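Local coordinates for protein ricin B lectin (Clostridium thermocellum, PDB 3VSF) that is an exo-beta-1,3-galactanase that probably cleaves galactan chains with its family 43 glycoside hydrolase domain and binds galactose through a ricin-type lectin domain, at residues Tyr69-Gly74 against Cys88-Asp93; Gly61-His66 against Phe291-Gln296. All coordinates share one frame; numbering follows the deposited sequence.

Interaction 1: Tyr69-Gly74 against Cys88-Asp93; sequences YYYWYG and CYRSKD
W72 N gives its hydrogen to Y89 O over 2.7 Å, and Y89 N answers to W72 O at 2.8 Å. Two residues along, Y70 N bonds S91 O at 2.7 Å, while the return bond from S91 N to Y70 O is longer and more bent. This is the ladder of an antiparallel hairpin, with Y71–R90 and Y73–C88 as the non-hydrogen-bonded pairs. Near the hairpin's open end the Y69 ring lies between two basic side chains. K92 CE sits 3.7 Å from the ring centroid on one face, and R90 CD 3.8 Å from it on the opposite face. R90 bends at chi3 (57°), which carries its guanidinium over the rim of the ring, on the face CD covers, in an off-centre cation-pi contact, planes 45° apart; R90 NH2 makes a salt bridge to E98 OE1. Further along the same face of the sheet, C88 SG lies obliquely to the Y73 ring, 4.3 Å from its centroid. W72 and Y89 point to the other face, where W72 meets the rings of W97, Y323 and W325. In this four-stranded blade of the family 43 five-bladed beta-propeller, 69-77 and 83-91 are the middle strands, flanked by 61-66 and 98-105.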
loop_
_atom_site.group_PDB
_atom_site.type_symbol
_atom_site.label_atom_id
_atom_site.label_comp_id
_atom_site.label_asym_id
_atom_site.label_seq_id
_atom_site.Cartn_x
_atom_site.Cartn_y
_atom_site.Cartn_z
ATOM N N TYR A 69 -12.188 13.118 13.114
ATOM C CA TYR A 69 -11.942 13.226 11.681
ATOM C C TYR A 69 -10.572 12.711 11.249
ATOM O O TYR A 69 -9.594 12.797 11.991
ATOM C CB TYR A 69 -12.105 14.678 11.222
ATOM C CG TYR A 69 -13.502 15.229 11.393
ATOM C CD1 TYR A 69 -14.453 15.080 10.393
ATOM C CD2 TYR A 69 -13.866 15.903 12.551
ATOM C CE1 TYR A 69 -15.730 15.586 10.541
ATOM C CE2 TYR A 69 -15.142 16.412 12.709
ATOM C CZ TYR A 69 -16.070 16.250 11.701
ATOM O OH TYR A 69 -17.342 16.754 11.854
ATOM N N TYR A 70 -10.519 12.170 10.036
ATOM C CA TYR A 70 -9.260 11.827 9.393
ATOM C C TYR A 70 -8.918 12.923 8.391
ATOM O O TYR A 70 -9.708 13.221 7.496
ATOM C CB TYR A 70 -9.363 10.480 8.673
ATOM C CG TYR A 70 -9.433 9.283 9.596
ATOM C CD1 TYR A 70 -8.278 8.639 10.016
ATOM C CD2 TYR A 70 -10.654 8.793 10.038
ATOM C CE1 TYR A 70 -8.335 7.543 10.857
ATOM C CE2 TYR A 70 -10.722 7.698 10.881
ATOM C CZ TYR A 70 -9.560 7.077 11.287
ATOM O OH TYR A 70 -9.622 5.986 12.125
ATOM N N TYR A 71 -7.746 13.526 8.548
ATOM C CA TYR A 71 -7.336 14.620 7.675
ATOM C C TYR A 71 -6.317 14.170 6.633
ATOM O O TYR A 71 -5.299 13.564 6.964
ATOM C CB TYR A 71 -6.785 15.788 8.496
ATOM C CG TYR A 71 -7.825 16.457 9.367
ATOM C CD1 TYR A 71 -8.006 16.069 10.688
ATOM C CD2 TYR A 71 -8.630 17.472 8.867
ATOM C CE1 TYR A 71 -8.958 16.675 11.487
ATOM C CE2 TYR A 71 -9.583 18.085 9.659
ATOM C CZ TYR A 71 -9.743 17.682 10.969
ATOM O OH TYR A 71 -10.691 18.288 11.761
ATOM N N TRP A 72 -6.607 14.473 5.372
ATOM C CA TRP A 72 -5.742 14.087 4.265
ATOM C C TRP A 72 -5.068 15.310 3.652
ATOM O O TRP A 72 -5.724 16.152 3.037
ATOM C CB TRP A 72 -6.552 13.339 3.202
ATOM C CG TRP A 72 -5.746 12.876 2.023
ATOM C CD1 TRP A 72 -4.390 12.922 1.884
ATOM C CD2 TRP A 72 -6.253 12.297 0.814
ATOM N NE1 TRP A 72 -4.020 12.409 0.664
ATOM C CE2 TRP A 72 -5.147 12.018 -0.012
ATOM C CE3 TRP A 72 -7.535 11.989 0.350
ATOM C CZ2 TRP A 72 -5.283 11.445 -1.274
ATOM C CZ3 TRP A 72 -7.669 11.420 -0.903
ATOM C CH2 TRP A 72 -6.550 11.155 -1.701
ATOM N N TYR A 73 -3.754 15.405 3.824
ATOM C CA TYR A 73 -2.989 16.509 3.262
ATOM C C TYR A 73 -2.251 16.058 2.008
ATOM O O TYR A 73 -2.011 14.867 1.818
ATOM C CB TYR A 73 -1.993 17.048 4.288
ATOM C CG TYR A 73 -2.614 17.418 5.616
ATOM C CD1 TYR A 73 -3.204 18.660 5.808
ATOM C CD2 TYR A 73 -2.609 16.525 6.680
ATOM C CE1 TYR A 73 -3.772 19.002 7.021
ATOM C CE2 TYR A 73 -3.175 16.857 7.895
ATOM C CZ TYR A 73 -3.754 18.097 8.060
ATOM O OH TYR A 73 -4.318 18.432 9.270
ATOM N N GLY A 74 -1.895 17.014 1.156
ATOM C CA GLY A 74 -1.175 16.719 -0.069
ATOM C C GLY A 74 -0.888 17.973 -0.869
ATOM O O GLY A 74 -1.445 19.033 -0.588
ATOM N N CYS A 88 -6.110 20.168 1.806
ATOM C CA CYS A 88 -6.496 19.427 2.999
ATOM C C CYS A 88 -7.933 18.934 2.887
ATOM O O CYS A 88 -8.859 19.726 2.710
ATOM C CB CYS A 88 -6.338 20.293 4.248
ATOM S SG CYS A 88 -6.963 19.528 5.760
ATOM N N TYR A 89 -8.113 17.622 2.990
ATOM C CA TYR A 89 -9.441 17.026 2.913
ATOM C C TYR A 89 -9.806 16.339 4.225
ATOM O O TYR A 89 -8.959 15.722 4.871
ATOM C CB TYR A 89 -9.518 16.041 1.746
ATOM C CG TYR A 89 -9.310 16.686 0.393
ATOM C CD1 TYR A 89 -8.032 16.908 -0.102
ATOM C CD2 TYR A 89 -10.391 17.071 -0.387
ATOM C CE1 TYR A 89 -7.837 17.496 -1.338
ATOM C CE2 TYR A 89 -10.206 17.658 -1.625
ATOM C CZ TYR A 89 -8.928 17.868 -2.095
ATOM O OH TYR A 89 -8.739 18.454 -3.325
ATOM N N ARG A 90 -11.072 16.451 4.610
ATOM C CA ARG A 90 -11.540 15.930 5.888
ATOM C C ARG A 90 -12.621 14.871 5.691
ATOM O O ARG A 90 -13.437 14.973 4.775
ATOM C CB ARG A 90 -12.074 17.078 6.748
ATOM C CG ARG A 90 -12.667 16.654 8.079
ATOM C CD ARG A 90 -13.219 17.856 8.827
ATOM N NE ARG A 90 -14.218 18.575 8.039
ATOM C CZ ARG A 90 -15.437 18.881 8.471
ATOM N NH1 ARG A 90 -15.815 18.536 9.694
ATOM N NH2 ARG A 90 -16.277 19.536 7.682
ATOM N N SER A 91 -12.624 13.856 6.551
ATOM C CA SER A 91 -13.608 12.782 6.456
ATOM C C SER A 91 -13.670 11.927 7.719
ATOM O O SER A 91 -12.712 11.866 8.489
ATOM C CB SER A 91 -13.312 11.894 5.245
ATOM O OG SER A 91 -14.238 10.825 5.160
ATOM N N LYS A 92 -14.807 11.267 7.919
ATOM C CA LYS A 92 -14.983 10.345 9.034
ATOM C C LYS A 92 -15.032 8.901 8.544
ATOM O O LYS A 92 -14.630 7.978 9.253
ATOM C CB LYS A 92 -16.266 10.664 9.804
ATOM C CG LYS A 92 -16.219 11.947 10.614
ATOM C CD LYS A 92 -17.517 12.145 11.384
ATOM C CE LYS A 92 -17.427 13.328 12.333
ATOM N NZ LYS A 92 -18.706 13.560 13.060
ATOM N N ASP A 93 -15.530 8.715 7.325
ATOM C CA ASP A 93 -15.719 7.382 6.764
ATOM C C ASP A 93 -14.517 6.938 5.934
ATOM O O ASP A 93 -14.406 5.767 5.569
ATOM C CB ASP A 93 -16.988 7.340 5.912
ATOM C CG ASP A 93 -16.829 8.071 4.594
ATOM O OD1 ASP A 93 -16.727 7.395 3.550
ATOM O OD2 ASP A 93 -16.799 9.319 4.601
#

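Interaction 2: Gly61-His66 against Phe291-Gln296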
loop_
_atom_site.group_PDB
_atom_site.type_symbol
_atom_site.label_atom_id
_atom_site.label_comp_id
_atom_site.label_asym_id
_atom_site.label_seq_id
_atom_site.Cartn_x
_atom_site.Cartn_y
_atom_site.Cartn_z
ATOM N N GLY A 61 0.741 12.851 -0.610
ATOM C CA GLY A 61 0.143 13.300 0.633
ATOM C C GLY A 61 0.340 12.387 1.827
ATOM O O GLY A 61 1.127 11.442 1.790
ATOM N N GLY A 62 -0.385 12.693 2.898
ATOM C CA GLY A 62 -0.355 11.907 4.118
ATOM C C GLY A 62 -1.673 12.066 4.848
ATOM O O GLY A 62 -2.594 12.702 4.333
ATOM N N MET A 63 -1.772 11.500 6.045
ATOM C CA MET A 63 -3.020 11.563 6.798
ATOM C C MET A 63 -2.810 11.592 8.309
ATOM O O MET A 63 -1.853 11.019 8.829
ATOM C CB MET A 63 -3.933 10.398 6.413
ATOM C CG MET A 63 -5.277 10.395 7.121
ATOM S SD MET A 63 -6.428 9.218 6.392
ATOM C CE MET A 63 -6.520 9.847 4.717
ATOM N N LEU A 64 -3.719 12.267 9.005
ATOM C CA LEU A 64 -3.661 12.370 10.457
ATOM C C LEU A 64 -5.040 12.148 11.066
ATOM O O LEU A 64 -6.040 12.667 10.569
ATOM C CB LEU A 64 -3.125 13.742 10.871
ATOM C CG LEU A 64 -2.953 13.982 12.373
ATOM C CD1 LEU A 64 -1.903 13.045 12.948
ATOM C CD2 LEU A 64 -2.584 15.430 12.641
ATOM N N LYS A 65 -5.088 11.371 12.142
ATOM C CA LYS A 65 -6.338 11.113 12.844
ATOM C C LYS A 65 -6.405 11.922 14.133
ATOM O O LYS A 65 -5.704 11.625 15.101
ATOM C CB LYS A 65 -6.483 9.621 13.150
ATOM C CG LYS A 65 -7.661 9.271 14.050
ATOM C CD LYS A 65 -8.982 9.747 13.461
ATOM C CE LYS A 65 -10.166 9.146 14.206
ATOM N NZ LYS A 65 -10.109 9.420 15.668
ATOM N N HIS A 66 -7.245 12.952 14.139
ATOM C CA HIS A 66 -7.409 13.787 15.320
ATOM C C HIS A 66 -8.885 14.031 15.611
ATOM O O HIS A 66 -9.634 14.479 14.743
ATOM C CB HIS A 66 -6.674 15.119 15.145
ATOM C CG HIS A 66 -6.567 15.918 16.406
ATOM N ND1 HIS A 66 -7.423 16.957 16.704
ATOM C CD2 HIS A 66 -5.706 15.829 17.447
ATOM C CE1 HIS A 66 -7.092 17.474 17.875
ATOM N NE2 HIS A 66 -6.054 16.808 18.346
ATOM N N PHE A 291 2.380 7.108 2.424
ATOM C CA PHE A 291 2.073 7.165 3.850
ATOM C C PHE A 291 1.255 5.967 4.327
ATOM O O PHE A 291 0.492 5.377 3.563
ATOM C CB PHE A 291 1.340 8.466 4.182
ATOM C CG PHE A 291 1.336 8.798 5.642
ATOM C CD1 PHE A 291 2.496 9.220 6.271
ATOM C CD2 PHE A 291 0.176 8.691 6.388
ATOM C CE1 PHE A 291 2.498 9.527 7.616
ATOM C CE2 PHE A 291 0.174 9.000 7.731
ATOM C CZ PHE A 291 1.336 9.417 8.348
ATOM N N ILE A 292 1.418 5.619 5.601
ATOM C CA ILE A 292 0.703 4.494 6.196
ATOM C C ILE A 292 0.184 4.843 7.591
ATOM O O ILE A 292 0.967 5.076 8.510
ATOM C CB ILE A 292 1.604 3.246 6.300
ATOM C CG1 ILE A 292 2.089 2.814 4.915
ATOM C CG2 ILE A 292 0.862 2.107 6.984
ATOM C CD1 ILE A 292 3.054 1.649 4.940
ATOM N N ILE A 293 -1.138 4.878 7.744
ATOM C CA ILE A 293 -1.749 5.175 9.039
ATOM C C ILE A 293 -2.598 4.028 9.576
ATOM O O ILE A 293 -3.263 3.325 8.815
ATOM C CB ILE A 293 -2.625 6.446 8.995
ATOM C CG1 ILE A 293 -3.080 6.742 7.564
ATOM C CG2 ILE A 293 -1.883 7.630 9.595
ATOM C CD1 ILE A 293 -4.064 5.733 7.016
ATOM N N PRO A 294 -2.571 3.837 10.902
ATOM C CA PRO A 294 -3.422 2.851 11.573
ATOM C C PRO A 294 -4.865 3.338 11.639
ATOM O O PRO A 294 -5.120 4.431 12.143
ATOM C CB PRO A 294 -2.836 2.785 12.990
ATOM C CG PRO A 294 -1.488 3.437 12.901
ATOM C CD PRO A 294 -1.619 4.466 11.832
ATOM N N VAL A 295 -5.793 2.537 11.128
ATOM C CA VAL A 295 -7.212 2.858 11.217
ATOM C C VAL A 295 -7.857 2.040 12.331
ATOM O O VAL A 295 -8.072 0.836 12.188
ATOM C CB VAL A 295 -7.942 2.587 9.890
ATOM C CG1 VAL A 295 -9.415 2.937 10.016
ATOM C CG2 VAL A 295 -7.296 3.377 8.762
ATOM N N GLN A 296 -8.161 2.702 13.442
ATOM C CA GLN A 296 -8.675 2.023 14.625
ATOM C C GLN A 296 -10.197 2.104 14.712
ATOM O O GLN A 296 -10.792 3.143 14.425
ATOM C CB GLN A 296 -8.033 2.609 15.885
ATOM C CG GLN A 296 -8.377 1.884 17.172
ATOM C CD GLN A 296 -7.431 2.239 18.302
ATOM O OE1 GLN A 296 -6.219 2.332 18.105
ATOM N NE2 GLN A 296 -7.980 2.447 19.494
#
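The apolar contacts come from F291 and I293 reaching across to M63 and the glycine pair before it. I293 CG1 meets M63 CB at 3.9 Å, and F291 CD2 lies 4.4 Å from that same CB. From there the M63 chain leads away from 291-296, against L94 and W97 of loops, as well as touching M306. F291 CB sits 3.8 Å from G62 CA; G62 brings only backbone here, and the ring lies obliquely alongside it. The second kind of contact is carbon against backbone oxygen. F291 places its ring against the M63 peptide because its chi1 (-163°) sets CG opposite the backbone N, and CE2 is the ring atom nearest M63 O; I293 CG2 approaches the same oxygen at 3.5 Å. Hydrogen bonds between the segments are absent, although the strands run nearly parallel, 15° apart, with a closest axis approach of 6.7 Å. Each strand turns its backbone bonds to its own sheet: 61-66 pairs with 69-77, while F291 and I293 pair with M306 and L304. Strands 61-66 and 288-296 are thus edge strands of the first and last four-stranded sheets, meeting where the five-bladed beta-propeller closes its circle.

Both contacts are largely buried and share one sheet: strand 69-77 of interaction 1 is the neighbour of strand 61-66 of interaction 2, joined to it by probable hydrogen bonds from Y71 N to L64 O and from G62 N to Y73 O. Interaction 1 works within a blade, between chain neighbours, through backbone bonds and a partly exposed aromatic-basic group at its end. Interaction 2 works between blades, across 224 intervening residues, and relies on carbon contacts with less than half the buried surface (226 against 618 Å²). M63 connects the two: its CB and carbonyl meet the last blade while the rest of its side chain packs on Y70 and W72.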